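Local coordinates for outer membrane protein SusF (Bacteroides thetaiotaomicron, PDB 4FE9) that binds starch at the surface of the cell through carbohydrate-binding modules, before the starch is transported into the periplasm for degradation, at residues A284-N289 and T294-F299; L351-V356 and V362-K367; K428-I433 and A439-G444. All blocks are in the same frame, centred on the assembly; numbering follows the deposited sequence. Where two conformers were deposited one is given.

How the contacts relate
Contacts 1 and 2 belong to one antiparallel sheet of the second carbohydrate-binding module: strands 294-301 and 348-357 are neighbours in it, and Gly297 and Phe295 of contact 1 probably hydrogen-bond to Val352 and Val354 of contact 2. Contact 3 is a hairpin of the third module, about 10 Å from contact 1 centre to centre, and meets it through Asn289, whose backbone N and side chain reach Lys428 O and Gly442 O. Contact 1 is buried and mostly apolar and aromatic; contact 2 is partly buried, with valine and phenylalanine on one face and two glutamates on the other. Contact 3, partly buried too, adds a Glu430-Arg441 salt bridge to its backbone pairing.

Contact 1 of 3, residues A284-N289 and T294-F299; sequences ALVPVN and TFWGIF. With EDO (1,2-ethanediol), chain F.
Thr294 opens the strand by taking the amide of Val288: Val288 N donates to Thr294 O over 2.8 Å. In the conformer given here its hydroxyl also lies against this valine, although its hydrogen bond goes to Thr291 O in the turn. Next comes Phe295, in a non-hydrogen-bonded pair with Pro287. Its CG stands anti to the carbonyl carbon (chi1 -58°), which brings the CD1-CE1 side of the ring against the proline CA and CB, while its CB packs on Leu285 CB.

Trp296 pairs with Val286 through two backbone bonds. Val286 N to Trp296 O is short and nearly straight (2.7 Å, 173°), and the return bond from Trp296 N to Val286 O is more bent. With chi1 at 69°, CG sits between the backbone N and the carbonyl carbon, and the indole lies alongside Val286. Val286 CB makes a CH-pi contact over one face, 3.9 Å from the centroid of the five-membered ring, and Val288 CG2 comes to the edge at CD1. With alanine in place of the indole, Val286 is likely to lose the ring over its CB, and the water in the indole plane its N-H donor. Trp296 also meets Thr429 and Phe431 of the third carbohydrate-binding module; the hairpin itself, strands 283-287 and 294-301, belongs to the antiparallel sheet of the second.

A CB on Gly297 would run into Phe299 CE2 as the ring now lies. Ile298 N donates to O1 of a 1,2-ethanediol, probably from the crystallisation liquor, whose O2 donates to Ala284 O. Phe299 then meets Leu285 CG in the plane of its ring, at 3.9 Å from CE2. Three backbone bonds, from Val286 N, Trp296 N and Val288 N, thus join the strands, while the water satisfies both Trp296 NE1 and Pro287 O.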
loop_
_atom_site.group_PDB
_atom_site.type_symbol
_atom_site.label_atom_id
_atom_site.label_comp_id
_atom_site.label_asym_id
_atom_site.label_seq_id
_atom_site.Cartn_x
_atom_site.Cartn_y
_atom_site.Cartn_z
ATOM N N ALA A 284 -12.698 -15.663 -16.504
ATOM C CA ALA A 284 -13.169 -14.383 -15.944
ATOM C C ALA A 284 -13.276 -14.475 -14.423
ATOM O O ALA A 284 -13.692 -15.503 -13.894
ATOM C CB ALA A 284 -14.516 -14.000 -16.573
ATOM N N LEU A 285 -12.738 -13.485 -13.711
ATOM C CA LEU A 285 -13.111 -13.292 -12.293
ATOM C C LEU A 285 -14.340 -12.396 -12.145
ATOM O O LEU A 285 -14.721 -11.725 -13.057
ATOM C CB LEU A 285 -11.949 -12.716 -11.483
ATOM C CG LEU A 285 -10.848 -13.732 -11.122
ATOM C CD1 LEU A 285 -9.903 -13.950 -12.357
ATOM C CD2 LEU A 285 -10.060 -13.251 -9.881
ATOM N N VAL A 286 -14.919 -12.390 -10.959
ATOM C CA VAL A 286 -16.177 -11.713 -10.719
ATOM C C VAL A 286 -15.899 -10.368 -10.025
ATOM O O VAL A 286 -15.201 -10.335 -8.995
ATOM C CB VAL A 286 -17.069 -12.574 -9.819
ATOM C CG1 VAL A 286 -18.474 -11.898 -9.606
ATOM C CG2 VAL A 286 -17.203 -14.011 -10.409
ATOM N N PRO A 287 -16.391 -9.247 -10.606
ATOM C CA PRO A 287 -16.149 -7.975 -9.885
ATOM C C PRO A 287 -16.839 -7.951 -8.504
ATOM O O PRO A 287 -17.964 -8.393 -8.374
ATOM C CB PRO A 287 -16.735 -6.883 -10.839
ATOM C CG PRO A 287 -17.720 -7.610 -11.719
ATOM C CD PRO A 287 -17.392 -9.124 -11.685
ATOM N N VAL A 288 -16.144 -7.458 -7.488
ATOM C CA VAL A 288 -16.775 -7.155 -6.219
ATOM C C VAL A 288 -17.664 -5.896 -6.352
ATOM O O VAL A 288 -17.231 -4.887 -6.898
ATOM C CB VAL A 288 -15.703 -6.916 -5.098
ATOM C CG1 VAL A 288 -16.378 -6.533 -3.790
ATOM C CG2 VAL A 288 -14.838 -8.163 -4.915
ATOM N N ASN A 289 -18.897 -5.972 -5.838
ATOM C CA ASN A 289 -19.918 -4.945 -6.089
ATOM C C ASN A 289 -19.475 -3.575 -5.588
ATOM O O ASN A 289 -19.029 -3.444 -4.449
ATOM C CB ASN A 289 -21.238 -5.334 -5.420
ATOM C CG ASN A 289 -22.391 -4.380 -5.783
ATOM O OD1 ASN A 289 -22.424 -3.249 -5.337
ATOM N ND2 ASN A 289 -23.370 -4.886 -6.503
ATOM N N THR A 294 -11.533 -4.560 -8.000
ATOM C CA THR A 294 -11.446 -5.743 -7.175
ATOM C C THR A 294 -12.348 -6.868 -7.646
ATOM O O THR A 294 -13.503 -6.629 -8.070
ATOM C CB THR A 294 -11.713 -5.427 -5.713
ATOM O OG1 THR A 294 -13.095 -5.102 -5.532
ATOM C CG2 THR A 294 -10.870 -4.260 -5.277
ATOM N N PHE A 295 -11.834 -8.102 -7.561
ATOM C CA PHE A 295 -12.413 -9.260 -8.264
ATOM C C PHE A 295 -12.183 -10.500 -7.432
ATOM O O PHE A 295 -11.317 -10.505 -6.549
ATOM C CB PHE A 295 -11.753 -9.466 -9.642
ATOM C CG PHE A 295 -11.858 -8.302 -10.531
ATOM C CD1 PHE A 295 -12.916 -8.183 -11.410
ATOM C CD2 PHE A 295 -10.862 -7.347 -10.561
ATOM C CE1 PHE A 295 -13.033 -7.063 -12.227
ATOM C CE2 PHE A 295 -10.950 -6.241 -11.400
ATOM C CZ PHE A 295 -12.046 -6.089 -12.216
ATOM N N TRP A 296 -12.960 -11.538 -7.694
ATOM C CA TRP A 296 -12.812 -12.806 -7.005
ATOM C C TRP A 296 -13.266 -13.982 -7.876
ATOM O O TRP A 296 -13.904 -13.797 -8.940
ATOM C CB TRP A 296 -13.542 -12.803 -5.655
ATOM C CG TRP A 296 -15.081 -12.774 -5.775
ATOM C CD1 TRP A 296 -15.868 -11.676 -6.035
ATOM C CD2 TRP A 296 -15.958 -13.912 -5.821
ATOM N NE1 TRP A 296 -17.184 -12.065 -6.245
ATOM C CE2 TRP A 296 -17.271 -13.424 -6.059
ATOM C CE3 TRP A 296 -15.751 -15.297 -5.771
ATOM C CZ2 TRP A 296 -18.361 -14.255 -6.122
ATOM C CZ3 TRP A 296 -16.849 -16.127 -5.770
ATOM C CH2 TRP A 296 -18.142 -15.611 -5.934
ATOM N N GLY A 297 -12.786 -15.175 -7.527
ATOM C CA GLY A 297 -13.264 -16.380 -8.155
ATOM C C GLY A 297 -12.995 -17.560 -7.265
ATOM O O GLY A 297 -12.142 -17.495 -6.377
ATOM N N ILE A 298 -13.718 -18.642 -7.486
ATOM C CA ILE A 298 -13.359 -19.918 -6.854
ATOM C C ILE A 298 -12.850 -20.908 -7.870
ATOM O O ILE A 298 -13.434 -21.053 -8.950
ATOM C CB ILE A 298 -14.503 -20.494 -6.068
ATOM C CG1 ILE A 298 -14.641 -19.738 -4.753
ATOM C CG2 ILE A 298 -14.275 -22.011 -5.798
ATOM C CD1 ILE A 298 -15.902 -20.037 -3.988
ATOM N N PHE A 299 -11.605 -21.342 -7.668
ATOM C CA PHE A 299 -10.860 -22.042 -8.701
ATOM C C PHE A 299 -10.153 -23.253 -8.086
ATOM O O PHE A 299 -9.928 -23.301 -6.869
ATOM C CB PHE A 299 -9.815 -21.135 -9.353
ATOM C CG PHE A 299 -10.392 -19.978 -10.114
ATOM C CD1 PHE A 299 -11.065 -20.181 -11.329
ATOM C CD2 PHE A 299 -10.178 -18.676 -9.676
ATOM C CE1 PHE A 299 -11.598 -19.110 -12.035
ATOM C CE2 PHE A 299 -10.705 -17.589 -10.384
ATOM C CZ PHE A 299 -11.347 -17.802 -11.603
HETATM C C1 EDO F . -15.479 -18.672 -10.717
HETATM O O1 EDO F . -15.758 -18.491 -9.323
HETATM C C2 EDO F . -15.229 -17.306 -11.308
HETATM O O2 EDO F . -15.025 -17.443 -12.716
HETATM O O HOH W 1 -19.238 -9.990 -6.617
#

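Contact 2 of 3, residues L351-V356 and V362-K367; sequences LVYVSV and VIEFEK
Val352 and Phe365 form the tight part of this hairpin. Their side chains run side by side, and Val352 CG2 rests over one face of the phenyl ring in a CH-pi contact, 4.0 Å from the centroid and toward the rim. The ring is held from a second direction by Ile363 CG2, which meets its edge in plane. Farther along the same face Val354 and Ile363 touch more lightly, CG1 to CG1 at 4.3 Å.

On the other face the cross-strand side-chain contacts are looser, though Val416 and Ala420 cover Leu351 and Tyr353. Tyr353 and Glu364 share two almost straight backbone bonds, Tyr353 N to Glu364 O at 2.8 Å and Glu364 N to Tyr353 O at 2.7 Å, yet Glu364 CG comes only within 4.1 Å of Tyr353 CD1. The partly exposed glutamate bends at chi2 (-71°), turning its carboxylate away, and OE1 accepts from Ser326 N. Glu366, also partly exposed, extends beyond CG, brings OE2 near Tyr353 CB, and uses OE1 to accept from Lys419 N. Ser355 and Val362, both partly exposed, are joined by a pair of 2.9 Å backbone bonds. At the far end Glu366 N still donates to Leu351 O, while the return bond from Leu351 N to Glu366 O is weak (3.2 Å).

Strand 360-366 is an outermost strand of the antiparallel sheet of the second carbohydrate-binding module, and strand 348-357 joins it to strand 294-301. Val352 packs inward on Phe299 and Phe301, Phe365 meets Leu342 of strand 341-343, and helix 327-333 lies against Glu364, Phe365 and Lys367 through Ser329, Ala333 and Leu332.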
loop_
_atom_site.group_PDB
_atom_site.type_symbol
_atom_site.label_atom_id
_atom_site.label_comp_id
_atom_site.label_asym_id
_atom_site.label_seq_id
_atom_site.Cartn_x
_atom_site.Cartn_y
_atom_site.Cartn_z
ATOM N N LEU A 351 -10.688 -19.617 -2.826
ATOM C CA LEU A 351 -11.189 -18.274 -3.151
ATOM C C LEU A 351 -10.026 -17.337 -3.457
ATOM O O LEU A 351 -9.212 -17.025 -2.565
ATOM C CB LEU A 351 -12.029 -17.698 -1.991
ATOM C CG LEU A 351 -12.687 -16.314 -2.288
ATOM C CD1 LEU A 351 -14.032 -16.144 -1.604
ATOM C CD2 LEU A 351 -11.797 -15.185 -1.936
ATOM N N VAL A 352 -9.878 -16.991 -4.734
ATOM C CA VAL A 352 -8.877 -16.052 -5.155
ATOM C C VAL A 352 -9.447 -14.622 -5.141
ATOM O O VAL A 352 -10.520 -14.361 -5.715
ATOM C CB VAL A 352 -8.405 -16.385 -6.553
ATOM C CG1 VAL A 352 -7.422 -15.356 -7.031
ATOM C CG2 VAL A 352 -7.749 -17.798 -6.574
ATOM N N TYR A 353 -8.759 -13.717 -4.456
ATOM C CA TYR A 353 -9.158 -12.314 -4.385
ATOM C C TYR A 353 -8.054 -11.413 -4.942
ATOM O O TYR A 353 -6.890 -11.556 -4.558
ATOM C CB TYR A 353 -9.456 -11.959 -2.940
ATOM C CG TYR A 353 -9.646 -10.491 -2.669
ATOM C CD1 TYR A 353 -8.563 -9.669 -2.402
ATOM C CD2 TYR A 353 -10.920 -9.946 -2.570
ATOM C CE1 TYR A 353 -8.739 -8.327 -2.063
ATOM C CE2 TYR A 353 -11.109 -8.628 -2.228
ATOM C CZ TYR A 353 -10.011 -7.815 -1.997
ATOM O OH TYR A 353 -10.198 -6.486 -1.692
ATOM N N VAL A 354 -8.395 -10.568 -5.933
ATOM C CA VAL A 354 -7.409 -9.744 -6.646
ATOM C C VAL A 354 -7.874 -8.252 -6.683
ATOM O O VAL A 354 -9.065 -7.949 -6.912
ATOM C CB VAL A 354 -7.179 -10.217 -8.094
ATOM C CG1 VAL A 354 -6.093 -9.350 -8.779
ATOM C CG2 VAL A 354 -6.797 -11.694 -8.160
ATOM N N SER A 355 -6.964 -7.345 -6.382
ATOM C CA SER A 355 -7.278 -5.920 -6.409
ATOM C C SER A 355 -6.209 -5.169 -7.202
ATOM O O SER A 355 -5.015 -5.442 -7.059
ATOM C CB SER A 355 -7.363 -5.384 -4.981
ATOM O OG SER A 355 -7.787 -4.041 -4.962
ATOM N N VAL A 356 -6.636 -4.304 -8.111
ATOM C CA VAL A 356 -5.710 -3.575 -8.998
ATOM C C VAL A 356 -6.195 -2.129 -9.091
ATOM O O VAL A 356 -7.323 -1.866 -9.552
ATOM C CB VAL A 356 -5.713 -4.183 -10.428
ATOM C CG1 VAL A 356 -4.791 -3.392 -11.384
ATOM C CG2 VAL A 356 -5.319 -5.647 -10.388
ATOM N N VAL A 362 -2.878 -6.349 -5.352
ATOM C CA VAL A 362 -2.964 -7.289 -4.222
ATOM C C VAL A 362 -3.579 -8.611 -4.722
ATOM O O VAL A 362 -4.496 -8.595 -5.543
ATOM C CB VAL A 362 -3.836 -6.699 -3.075
ATOM C CG1 VAL A 362 -4.034 -7.696 -1.976
ATOM C CG2 VAL A 362 -3.202 -5.432 -2.544
ATOM N N ILE A 363 -2.949 -9.733 -4.382
ATOM C CA ILE A 363 -3.535 -11.055 -4.649
ATOM C C ILE A 363 -3.618 -11.814 -3.345
ATOM O O ILE A 363 -2.675 -11.762 -2.560
ATOM C CB ILE A 363 -2.680 -11.828 -5.638
ATOM C CG1 ILE A 363 -2.635 -11.099 -6.965
ATOM C CG2 ILE A 363 -3.180 -13.274 -5.801
ATOM C CD1 ILE A 363 -1.550 -11.601 -7.932
ATOM N N GLU A 364 -4.828 -12.275 -2.988
ATOM C CA GLU A 364 -5.019 -13.152 -1.812
ATOM C C GLU A 364 -5.617 -14.501 -2.209
ATOM O O GLU A 364 -6.417 -14.575 -3.152
ATOM C CB GLU A 364 -5.899 -12.480 -0.760
ATOM C CG GLU A 364 -5.356 -11.141 -0.257
ATOM C CD GLU A 364 -4.089 -11.297 0.626
ATOM O OE1 GLU A 364 -2.948 -11.115 0.114
ATOM O OE2 GLU A 364 -4.244 -11.622 1.819
ATOM N N PHE A 365 -5.090 -15.581 -1.616
ATOM C CA PHE A 365 -5.761 -16.884 -1.611
ATOM C C PHE A 365 -6.349 -17.171 -0.269
ATOM O O PHE A 365 -5.683 -17.005 0.752
ATOM C CB PHE A 365 -4.796 -17.981 -1.962
ATOM C CG PHE A 365 -4.512 -18.079 -3.404
ATOM C CD1 PHE A 365 -4.093 -16.961 -4.117
ATOM C CD2 PHE A 365 -4.623 -19.297 -4.065
ATOM C CE1 PHE A 365 -3.823 -17.045 -5.470
ATOM C CE2 PHE A 365 -4.350 -19.402 -5.414
ATOM C CZ PHE A 365 -3.955 -18.268 -6.133
ATOM N N GLU A 366 -7.599 -17.612 -0.256
ATOM C CA GLU A 366 -8.342 -17.794 0.987
ATOM C C GLU A 366 -9.090 -19.125 0.997
ATOM O O GLU A 366 -9.222 -19.749 -0.010
ATOM C CB GLU A 366 -9.325 -16.658 1.164
ATOM C CG GLU A 366 -8.671 -15.376 1.697
ATOM C CD GLU A 366 -9.568 -14.154 1.543
ATOM O OE1 GLU A 366 -10.724 -14.180 2.048
ATOM O OE2 GLU A 366 -9.094 -13.161 0.956
ATOM N N LYS A 367 -9.597 -19.532 2.152
ATOM C CA LYS A 367 -10.424 -20.735 2.207
ATOM C C LYS A 367 -11.651 -20.522 1.296
ATOM O O LYS A 367 -12.280 -19.459 1.349
ATOM C CB LYS A 367 -10.889 -21.009 3.640
ATOM C CG LYS A 367 -9.749 -21.265 4.651
ATOM C CD LYS A 367 -9.153 -22.645 4.478
ATOM C CE LYS A 367 -9.746 -23.636 5.468
ATOM N NZ LYS A 367 -10.741 -24.546 4.823
#

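Contact 3 of 3, residues K428-I433 and A439-G444; sequences KTEFII and AYRGNG. With EDO (1,2-ethanediol), chain F.
Glu430 OE2 sits at the edge of the Arg441 guanidinium, close to its plane, where it takes NH2 in a salt bridge of 2.9 Å. The carboxylate is turned 42° from the guanidinium and offers its anti lone pair. Gly444 O lies at the same planar rim and accepts from Arg441 NE at 2.8 Å; together with a salt bridge from NH2 to Asp446 these hold the guanidinium's rotation. The arginine reaches both segment partners because its chain is extended, CG anti to the backbone N (chi1 168°), with CB and CD lying along Glu430 CG. The glutamate has a further partner too, Glu430 OE1 pairing with Arg413.

The side chains of Phe431 and Tyr440 run side by side, their rings oblique to each other (planes at 56°, centroids 5.6 Å apart). The closer touch is made by Phe431 CB, 3.7 Å from Tyr440 CD1.

These residues belong to an antiparallel beta hairpin of the third carbohydrate-binding module. Phe431 and Tyr440 form its non-hydrogen-bonded pair, while Ile432 and Ala439 exchange two backbone bonds, the shorter from Ala439 N to Ile432 O at 2.7 Å. Beyond Phe431 and Tyr440, Arg441 N donates to Glu430 O, and a type II' turn from Arg441 to Gly444 carries the chain away; Gly442 takes the positive phi that favours glycine.

A water donates to Glu430 O and accepts from Gly442 N, continuing the link between the strands where they part. Tyr440 OH accepts from O1 of a 1,2-ethanediol, probably from the crystallisation liquor, that also binds Ala284 and Ile298 of the second module, and Phe431 packs on Trp296 across the same boundary.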
loop_
_atom_site.group_PDB
_atom_site.type_symbol
_atom_site.label_atom_id
_atom_site.label_comp_id
_atom_site.label_asym_id
_atom_site.label_seq_id
_atom_site.Cartn_x
_atom_site.Cartn_y
_atom_site.Cartn_z
ATOM N N LYS A 428 -21.994 -8.090 -1.466
ATOM C CA LYS A 428 -21.096 -7.610 -2.530
ATOM C C LYS A 428 -20.484 -8.738 -3.361
ATOM O O LYS A 428 -19.905 -8.497 -4.418
ATOM C CB LYS A 428 -20.028 -6.697 -1.953
ATOM C CG LYS A 428 -20.623 -5.321 -1.526
ATOM C CD LYS A 428 -19.606 -4.433 -0.791
ATOM C CE LYS A 428 -20.240 -3.106 -0.455
ATOM N NZ LYS A 428 -19.255 -2.076 -0.226
ATOM N N THR A 429 -20.533 -9.950 -2.825
ATOM C CA THR A 429 -20.006 -11.109 -3.509
ATOM C C THR A 429 -20.997 -12.251 -3.391
ATOM O O THR A 429 -20.732 -13.282 -2.751
ATOM C CB THR A 429 -18.577 -11.544 -2.943
ATOM O OG1 THR A 429 -18.669 -11.796 -1.536
ATOM C CG2 THR A 429 -17.528 -10.423 -3.179
ATOM N N GLU A 430 -22.177 -12.049 -3.949
ATOM C CA GLU A 430 -23.202 -13.062 -3.853
ATOM C C GLU A 430 -23.614 -13.525 -5.219
ATOM O O GLU A 430 -23.195 -12.950 -6.257
ATOM C CB GLU A 430 -24.412 -12.581 -3.018
ATOM C CG GLU A 430 -25.325 -11.530 -3.755
ATOM C CD GLU A 430 -26.725 -11.433 -3.165
ATOM O OE1 GLU A 430 -27.292 -12.499 -2.740
ATOM O OE2 GLU A 430 -27.315 -10.318 -3.242
ATOM N N PHE A 431 -24.292 -14.662 -5.246
ATOM C CA PHE A 431 -24.729 -15.235 -6.491
ATOM C C PHE A 431 -25.868 -16.229 -6.244
ATOM O O PHE A 431 -26.332 -16.416 -5.106
ATOM C CB PHE A 431 -23.544 -15.948 -7.174
ATOM C CG PHE A 431 -22.904 -16.973 -6.309
ATOM C CD1 PHE A 431 -23.360 -18.282 -6.316
ATOM C CD2 PHE A 431 -21.923 -16.611 -5.398
ATOM C CE1 PHE A 431 -22.785 -19.238 -5.496
ATOM C CE2 PHE A 431 -21.329 -17.564 -4.589
ATOM C CZ PHE A 431 -21.792 -18.872 -4.609
ATOM N N ILE A 432 -26.377 -16.761 -7.320
ATOM C CA ILE A 432 -27.529 -17.667 -7.274
ATOM C C ILE A 432 -27.481 -18.562 -8.549
ATOM O O ILE A 432 -26.544 -18.458 -9.353
ATOM C CB ILE A 432 -28.862 -16.850 -7.165
ATOM C CG1 ILE A 432 -30.016 -17.713 -6.619
ATOM C CG2 ILE A 432 -29.218 -16.195 -8.517
ATOM C CD1 ILE A 432 -29.769 -18.269 -5.245
ATOM N N ILE A 433 -28.436 -19.481 -8.684
ATOM C CA ILE A 433 -28.570 -20.299 -9.912
ATOM C C ILE A 433 -29.843 -19.923 -10.682
ATOM O O ILE A 433 -30.928 -19.905 -10.104
ATOM C CB ILE A 433 -28.656 -21.815 -9.558
ATOM C CG1 ILE A 433 -27.357 -22.283 -8.961
ATOM C CG2 ILE A 433 -28.991 -22.636 -10.762
ATOM C CD1 ILE A 433 -27.468 -22.477 -7.508
ATOM N N ALA A 439 -25.242 -17.781 -11.672
ATOM C CA ALA A 439 -25.364 -16.351 -12.038
ATOM C C ALA A 439 -24.818 -15.487 -10.917
ATOM O O ALA A 439 -25.448 -15.359 -9.849
ATOM C CB ALA A 439 -26.827 -15.983 -12.302
ATOM N N TYR A 440 -23.706 -14.822 -11.192
ATOM C CA TYR A 440 -23.109 -13.925 -10.237
ATOM C C TYR A 440 -23.814 -12.574 -10.243
ATOM O O TYR A 440 -23.913 -11.914 -11.306
ATOM C CB TYR A 440 -21.627 -13.727 -10.567
ATOM C CG TYR A 440 -20.828 -14.989 -10.446
ATOM C CD1 TYR A 440 -20.469 -15.476 -9.207
ATOM C CD2 TYR A 440 -20.556 -15.779 -11.571
ATOM C CE1 TYR A 440 -19.804 -16.682 -9.078
ATOM C CE2 TYR A 440 -19.892 -16.993 -11.452
ATOM C CZ TYR A 440 -19.474 -17.415 -10.207
ATOM O OH TYR A 440 -18.751 -18.599 -10.069
ATOM N N ARG A 441 -24.028 -12.035 -9.051
ATOM C CA ARG A 441 -24.600 -10.699 -8.948
ATOM C C ARG A 441 -23.630 -9.673 -9.516
ATOM O O ARG A 441 -24.022 -8.793 -10.280
ATOM C CB ARG A 441 -24.963 -10.355 -7.501
ATOM C CG ARG A 441 -25.291 -8.858 -7.308
ATOM C CD ARG A 441 -26.090 -8.625 -6.030
ATOM N NE ARG A 441 -26.269 -7.183 -5.797
ATOM C CZ ARG A 441 -26.815 -6.662 -4.708
ATOM N NH1 ARG A 441 -27.094 -5.351 -4.666
ATOM N NH2 ARG A 441 -27.213 -7.467 -3.717
ATOM N N GLY A 442 -22.361 -9.755 -9.114
ATOM C CA GLY A 442 -21.376 -8.829 -9.593
ATOM C C GLY A 442 -21.691 -7.399 -9.161
ATOM O O GLY A 442 -22.128 -7.177 -8.021
ATOM N N ASN A 443 -21.644 -6.470 -10.123
ATOM C CA ASN A 443 -22.033 -5.059 -9.880
ATOM C C ASN A 443 -23.519 -4.741 -9.936
ATOM O O ASN A 443 -23.894 -3.562 -9.872
ATOM C CB ASN A 443 -21.299 -4.115 -10.829
ATOM C CG ASN A 443 -19.849 -4.006 -10.502
ATOM O OD1 ASN A 443 -19.473 -3.784 -9.341
ATOM N ND2 ASN A 443 -19.003 -4.222 -11.499
ATOM N N GLY A 444 -24.347 -5.753 -10.190
ATOM C CA GLY A 444 -25.773 -5.538 -10.427
ATOM C C GLY A 444 -26.503 -5.414 -9.099
ATOM O O GLY A 444 -25.880 -5.523 -8.021
HETATM C C1 EDO F . -15.479 -18.672 -10.717
HETATM O O1 EDO F . -15.758 -18.491 -9.323
HETATM C C2 EDO F . -15.229 -17.306 -11.308
HETATM O O2 EDO F . -15.025 -17.443 -12.716
HETATM O O HOH W 2 -21.283 -11.705 -7.495
#